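Local coordinates for maternal effect protein oskar (Drosophila melanogaster, PDB 5A4A) that induces the Drosophila germline and probably binds RNA through its SGNH-hydrolase-like OSK domain, at residues A20-F25 with M39-R44; L105-M110 with P117-L122. All blocks are in the same frame, centred on the assembly; numbering follows the deposited sequence.

Contact 1 (A20-F25 with M39-R44). With SO4 (sulfate ion), chain F.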
loop_
_atom_site.group_PDB
_atom_site.type_symbol
_atom_site.label_atom_id
_atom_site.label_comp_id
_atom_site.label_asym_id
_atom_site.label_seq_id
_atom_site.Cartn_x
_atom_site.Cartn_y
_atom_site.Cartn_z
ATOM N N ALA A 20 -5.338 -9.564 -5.419
ATOM C CA ALA A 20 -5.303 -9.263 -3.991
ATOM C C ALA A 20 -6.595 -8.606 -3.541
ATOM O O ALA A 20 -6.914 -7.511 -3.986
ATOM C CB ALA A 20 -4.116 -8.363 -3.664
ATOM N N TYR A 21 -7.334 -9.306 -2.681
ATOM C CA TYR A 21 -8.566 -8.796 -2.071
ATOM C C TYR A 21 -8.592 -9.117 -0.572
ATOM O O TYR A 21 -8.069 -10.145 -0.133
ATOM C CB TYR A 21 -9.782 -9.469 -2.703
ATOM C CG TYR A 21 -10.350 -8.808 -3.939
ATOM C CD1 TYR A 21 -9.639 -8.795 -5.133
ATOM C CD2 TYR A 21 -11.619 -8.228 -3.920
ATOM C CE1 TYR A 21 -10.164 -8.214 -6.269
ATOM C CE2 TYR A 21 -12.154 -7.640 -5.059
ATOM C CZ TYR A 21 -11.410 -7.637 -6.228
ATOM O OH TYR A 21 -11.915 -7.062 -7.370
ATOM N N LEU A 22 -9.244 -8.261 0.205
ATOM C CA LEU A 22 -9.428 -8.512 1.619
ATOM C C LEU A 22 -10.929 -8.350 1.884
ATOM O O LEU A 22 -11.471 -7.259 1.717
ATOM C CB LEU A 22 -8.591 -7.499 2.409
ATOM C CG LEU A 22 -8.260 -7.592 3.903
ATOM C CD1 LEU A 22 -7.062 -6.706 4.211
ATOM C CD2 LEU A 22 -9.400 -7.154 4.745
ATOM N N LEU A 23 -11.605 -9.446 2.239
ATOM C CA LEU A 23 -13.043 -9.419 2.548
ATOM C C LEU A 23 -13.894 -8.742 1.467
ATOM O O LEU A 23 -14.764 -7.914 1.772
ATOM C CB LEU A 23 -13.302 -8.746 3.895
ATOM C CG LEU A 23 -12.579 -9.337 5.108
ATOM C CD1 LEU A 23 -12.919 -8.558 6.357
ATOM C CD2 LEU A 23 -12.923 -10.821 5.281
ATOM N N ASP A 24 -13.623 -9.102 0.217
ATOM C CA ASP A 24 -14.300 -8.551 -0.956
ATOM C C ASP A 24 -13.916 -7.103 -1.296
ATOM O O ASP A 24 -14.452 -6.541 -2.242
ATOM C CB ASP A 24 -15.830 -8.723 -0.883
ATOM C CG ASP A 24 -16.256 -10.182 -0.794
ATOM O OD1 ASP A 24 -15.690 -11.024 -1.527
ATOM O OD2 ASP A 24 -17.163 -10.487 0.014
ATOM N N PHE A 25 -12.985 -6.513 -0.546
ATOM C CA PHE A 25 -12.408 -5.222 -0.924
ATOM C C PHE A 25 -11.133 -5.425 -1.740
ATOM O O PHE A 25 -10.219 -6.107 -1.285
ATOM C CB PHE A 25 -12.004 -4.422 0.313
ATOM C CG PHE A 25 -13.154 -4.016 1.204
ATOM C CD1 PHE A 25 -13.879 -2.860 0.954
ATOM C CD2 PHE A 25 -13.474 -4.770 2.318
ATOM C CE1 PHE A 25 -14.920 -2.482 1.789
ATOM C CE2 PHE A 25 -14.514 -4.397 3.155
ATOM C CZ PHE A 25 -15.233 -3.254 2.888
ATOM N N MET A 39 0.652 -14.255 1.454
ATOM C CA MET A 39 0.780 -15.166 2.586
ATOM C C MET A 39 -0.519 -15.465 3.323
ATOM O O MET A 39 -0.680 -16.564 3.871
ATOM C CB MET A 39 1.824 -14.633 3.570
ATOM C CG MET A 39 3.207 -14.459 2.959
ATOM S SD MET A 39 3.896 -15.962 2.244
ATOM C CE MET A 39 4.152 -16.918 3.726
ATOM N N GLU A 40 -1.437 -14.499 3.349
ATOM C CA GLU A 40 -2.616 -14.608 4.195
ATOM C C GLU A 40 -3.920 -14.656 3.403
ATOM O O GLU A 40 -4.931 -15.118 3.919
ATOM C CB GLU A 40 -2.667 -13.433 5.180
ATOM C CG GLU A 40 -1.390 -13.230 5.973
ATOM C CD GLU A 40 -1.027 -14.434 6.817
ATOM O OE1 GLU A 40 -1.950 -15.137 7.282
ATOM O OE2 GLU A 40 0.183 -14.684 7.008
ATOM N N LEU A 41 -3.897 -14.191 2.154
ATOM C CA LEU A 41 -5.142 -14.013 1.397
ATOM C C LEU A 41 -5.205 -14.772 0.066
ATOM O O LEU A 41 -6.057 -14.481 -0.775
ATOM C CB LEU A 41 -5.424 -12.516 1.178
ATOM C CG LEU A 41 -5.532 -11.676 2.457
ATOM C CD1 LEU A 41 -5.483 -10.184 2.130
ATOM C CD2 LEU A 41 -6.818 -12.002 3.212
ATOM N N LYS A 42 -4.297 -15.730 -0.118
ATOM C CA LYS A 42 -4.326 -16.647 -1.266
ATOM C C LYS A 42 -4.235 -15.967 -2.631
ATOM O O LYS A 42 -4.736 -16.490 -3.623
ATOM C CB LYS A 42 -5.584 -17.522 -1.220
ATOM C CG LYS A 42 -5.682 -18.382 0.029
ATOM C CD LYS A 42 -6.939 -19.239 0.007
ATOM C CE LYS A 42 -6.884 -20.311 1.082
ATOM N NZ LYS A 42 -8.172 -21.055 1.195
ATOM N N CYS A 43 -3.586 -14.816 -2.700
ATOM C CA CYS A 43 -3.480 -14.139 -3.992
ATOM C C CYS A 43 -2.467 -14.823 -4.911
ATOM O O CYS A 43 -1.594 -15.558 -4.453
ATOM C CB CYS A 43 -3.179 -12.638 -3.835
ATOM S SG CYS A 43 -1.445 -12.180 -3.616
ATOM N N ARG A 44 -2.615 -14.578 -6.209
ATOM C CA ARG A 44 -1.722 -15.119 -7.236
ATOM C C ARG A 44 -1.042 -13.954 -7.940
ATOM O O ARG A 44 -1.598 -12.860 -8.007
ATOM C CB ARG A 44 -2.531 -15.920 -8.253
ATOM C CG ARG A 44 -3.338 -17.065 -7.647
ATOM C CD ARG A 44 -2.427 -18.164 -7.134
ATOM N NE ARG A 44 -1.616 -18.719 -8.213
ATOM C CZ ARG A 44 -2.058 -19.608 -9.097
ATOM N NH1 ARG A 44 -3.307 -20.055 -9.030
ATOM N NH2 ARG A 44 -1.252 -20.051 -10.049
HETATM S S SO4 F . 1.831 -17.762 -8.914
HETATM O O1 SO4 F . 2.511 -18.643 -7.976
HETATM O O2 SO4 F . 2.786 -16.827 -9.496
HETATM O O3 SO4 F . 1.210 -18.561 -9.963
HETATM O O4 SO4 F . 0.786 -17.002 -8.220
HETATM O O HOH W 1 -6.341 -12.132 -2.380
#
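At the edge of the mixed sheet of the SGNH-hydrolase-like OSK domain, the β-hairpin formed by 21-22 and 25-29 meets the turn that follows helix 31-40. Leu41, the first residue to leave helical backbone angles, reaches over to the strand: its CD1 lies 3.4 Å from Tyr21 O and 4.1 Å from Leu22 CB. With CG anti to the carbonyl carbon (chi1 -58°), the isobutyl group is carried against the strand, where it crosses Leu22 obliquely. A branched aliphatic residue suits this place because Leu27 touches both leucines, while Leu199 and Ile202 of helix 192-204 also pack on Leu22. Farther along, small residues let the CA atoms of Ala20 and Cys43 come within 5.2 Å, and Cys43 CB touches Ala20 CA at 4.0 Å. The polar link is indirect: a water takes the Tyr21 N-H at 3.0 Å and sits 2.9 Å from Leu41 O, within donating distance. Hairpin closure is a type I' turn, Leu22 to Phe25. Beyond the packed face, Arg44 grips a sulfate, probably from the crystallisation liquor, by its guanidinium edge: Arg44 NE donates to sulfate O4 (3.0 Å, 153°) and Arg44 NH2 to sulfate O3 (2.9 Å, 161°).

Contact 2 (L105-M110 with P117-L122)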
loop_
_atom_site.group_PDB
_atom_site.type_symbol
_atom_site.label_atom_id
_atom_site.label_comp_id
_atom_site.label_asym_id
_atom_site.label_seq_id
_atom_site.Cartn_x
_atom_site.Cartn_y
_atom_site.Cartn_z
ATOM N N LEU A 105 -3.836 14.470 -4.676
ATOM C CA LEU A 105 -4.328 14.225 -6.030
ATOM C C LEU A 105 -4.862 12.802 -6.240
ATOM O O LEU A 105 -5.794 12.610 -7.022
ATOM C CB LEU A 105 -3.253 14.557 -7.069
ATOM C CG LEU A 105 -2.903 16.043 -7.168
ATOM C CD1 LEU A 105 -1.764 16.250 -8.156
ATOM C CD2 LEU A 105 -4.122 16.873 -7.553
ATOM N N LEU A 106 -4.272 11.812 -5.565
ATOM C CA LEU A 106 -4.803 10.445 -5.610
ATOM C C LEU A 106 -6.223 10.407 -5.037
ATOM O O LEU A 106 -7.141 9.831 -5.630
ATOM C CB LEU A 106 -3.893 9.463 -4.849
ATOM C CG LEU A 106 -4.427 8.031 -4.675
ATOM C CD1 LEU A 106 -4.645 7.325 -6.023
ATOM C CD2 LEU A 106 -3.511 7.178 -3.777
ATOM N N ILE A 107 -6.395 11.020 -3.880
ATOM C CA ILE A 107 -7.713 11.095 -3.252
ATOM C C ILE A 107 -8.743 11.785 -4.156
ATOM O O ILE A 107 -9.873 11.318 -4.301
ATOM C CB ILE A 107 -7.644 11.810 -1.885
ATOM C CG1 ILE A 107 -6.764 11.026 -0.904
ATOM C CG2 ILE A 107 -9.040 11.982 -1.304
ATOM C CD1 ILE A 107 -7.256 9.603 -0.595
ATOM N N LYS A 108 -8.340 12.886 -4.781
ATOM C CA LYS A 108 -9.222 13.616 -5.685
ATOM C C LYS A 108 -9.554 12.802 -6.929
ATOM O O LYS A 108 -10.691 12.804 -7.393
ATOM C CB LYS A 108 -8.575 14.952 -6.060
ATOM C CG LYS A 108 -9.239 15.731 -7.178
ATOM C CD LYS A 108 -8.393 16.972 -7.483
ATOM C CE LYS A 108 -8.592 17.484 -8.899
ATOM N NZ LYS A 108 -9.929 18.103 -9.074
ATOM N N GLU A 109 -8.557 12.103 -7.471
ATOM C CA GLU A 109 -8.775 11.266 -8.643
ATOM C C GLU A 109 -9.735 10.107 -8.351
ATOM O O GLU A 109 -10.617 9.802 -9.152
ATOM C CB GLU A 109 -7.442 10.724 -9.166
ATOM C CG GLU A 109 -7.592 9.622 -10.180
ATOM C CD GLU A 109 -6.253 9.078 -10.639
ATOM O OE1 GLU A 109 -5.227 9.755 -10.466
ATOM O OE2 GLU A 109 -6.208 7.964 -11.172
ATOM N N MET A 110 -9.563 9.464 -7.205
ATOM C CA MET A 110 -10.484 8.404 -6.811
ATOM C C MET A 110 -11.911 8.948 -6.688
ATOM O O MET A 110 -12.869 8.300 -7.114
ATOM C CB MET A 110 -10.012 7.734 -5.516
ATOM C CG MET A 110 -8.702 6.968 -5.707
ATOM S SD MET A 110 -8.153 6.044 -4.272
ATOM C CE MET A 110 -9.434 4.782 -4.182
ATOM N N PRO A 117 -11.850 5.377 -1.293
ATOM C CA PRO A 117 -10.666 4.864 -0.600
ATOM C C PRO A 117 -10.961 4.576 0.863
ATOM O O PRO A 117 -11.616 5.391 1.527
ATOM C CB PRO A 117 -9.652 6.021 -0.700
ATOM C CG PRO A 117 -10.396 7.185 -1.332
ATOM C CD PRO A 117 -11.853 6.845 -1.382
ATOM N N ILE A 118 -10.514 3.412 1.329
ATOM C CA ILE A 118 -10.384 3.118 2.753
ATOM C C ILE A 118 -8.891 3.121 3.033
ATOM O O ILE A 118 -8.146 2.299 2.487
ATOM C CB ILE A 118 -11.014 1.751 3.113
ATOM C CG1 ILE A 118 -12.540 1.803 2.924
ATOM C CG2 ILE A 118 -10.675 1.369 4.556
ATOM C CD1 ILE A 118 -13.226 0.434 2.968
ATOM N N LEU A 119 -8.430 4.080 3.831
ATOM C CA LEU A 119 -6.991 4.282 3.987
ATOM C C LEU A 119 -6.416 3.470 5.143
ATOM O O LEU A 119 -7.047 3.327 6.183
ATOM C CB LEU A 119 -6.647 5.769 4.193
ATOM C CG LEU A 119 -6.964 6.736 3.046
ATOM C CD1 LEU A 119 -6.495 6.158 1.734
ATOM C CD2 LEU A 119 -8.446 7.073 2.985
ATOM N N THR A 120 -5.226 2.913 4.938
ATOM C CA THR A 120 -4.403 2.483 6.070
ATOM C C THR A 120 -3.210 3.436 6.081
ATOM O O THR A 120 -2.768 3.894 5.021
ATOM C CB THR A 120 -3.902 1.032 5.931
ATOM O OG1 THR A 120 -3.193 0.897 4.700
ATOM C CG2 THR A 120 -5.073 0.019 5.940
ATOM N N ASN A 121 -2.680 3.741 7.257
ATOM C CA ASN A 121 -1.452 4.517 7.299
ATOM C C ASN A 121 -0.234 3.595 7.085
ATOM O O ASN A 121 -0.393 2.401 6.817
ATOM C CB ASN A 121 -1.345 5.390 8.563
ATOM C CG ASN A 121 -1.281 4.582 9.855
ATOM O OD1 ASN A 121 -1.185 3.358 9.843
ATOM N ND2 ASN A 121 -1.330 5.282 10.982
ATOM N N LEU A 122 0.968 4.138 7.189
ATOM C CA LEU A 122 2.151 3.334 6.859
ATOM C C LEU A 122 2.727 2.640 8.083
ATOM O O LEU A 122 2.940 3.264 9.115
ATOM C CB LEU A 122 3.235 4.193 6.223
ATOM C CG LEU A 122 2.829 4.972 4.975
ATOM C CD1 LEU A 122 4.062 5.597 4.321
ATOM C CD2 LEU A 122 2.112 4.036 4.002
#
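Ile107 and Met110, one helical turn apart, are two residues by which 105-110 of helix 96-112 rests on Pro117 and Leu119 of strand 116-120. Ile107 comes first. Its CG1 branch stands anti to the carbonyl carbon, and chi2 (-61°) turns CD1 toward Pro117 CG, at 4.0 Å, and Leu119 CD1, at 4.2 Å. One methyl thus bridges two residues on the same side of the strand, while the intervening Ile118 points away from the helix. Met110 follows, its CB directed at the strand. The chain is extended through chi2 and then bends at chi3 (67°), folding the methyl in beside the proline ring; the methionine and proline side chains run past each other in opposite directions. Met110 CE lies 3.7 Å from Pro117 CB, and Met110 SD is 3.9 Å from Pro117 CG. The unbranched, flexible thioether suits this place because it can lie along the pyrrolidine ring, which is compact and all carbon where it meets the helix, through CB and CG. Cutting Met110 back to an alanine would probably leave Pro117 CB and CG without their sulfur and methyl neighbours and open a gap between helix and strand. The segment axes run nearly antiparallel, at 155° and 10.5 Å apart, as expected where a helix returns over a parallel sheet to start the next strand; parallel strands 80-84 and 116-120, joined through helices 87-91 and 96-112, the latter packing on the sheet, make a β-α-β crossover of the α/β SGNH fold. Around this interface, Leu70 of helix 63-71 touches Met110, Cys149 meets both Ile107 and Leu119, Ile145 of helix 132-148 packs on Leu119, and strands 80-84 and 154-155 flank 116-120 in the sheet.

In the fold
Both contacts are largely buried and reach the same mixed sheet, with their centres about 19 Å apart. Contact 1 lies farther out and joins the hairpin margin to a helix end; contact 2, closer to the centre of the chain, sets part of helix 96-112 over an interior strand. Their chemistry follows: the outer one mixes leucine packing with a bridging water, with Arg44 and its sulfate at the exposed margin, whereas the inner one is wholly apolar. The two meet directly, Phe25 CE1 standing 3.6 Å from Ile118 CD1, on the side of strand 116-120 turned away from helix 96-112. Strand 80-84 lies between 25-29 and 116-120 in the sheet.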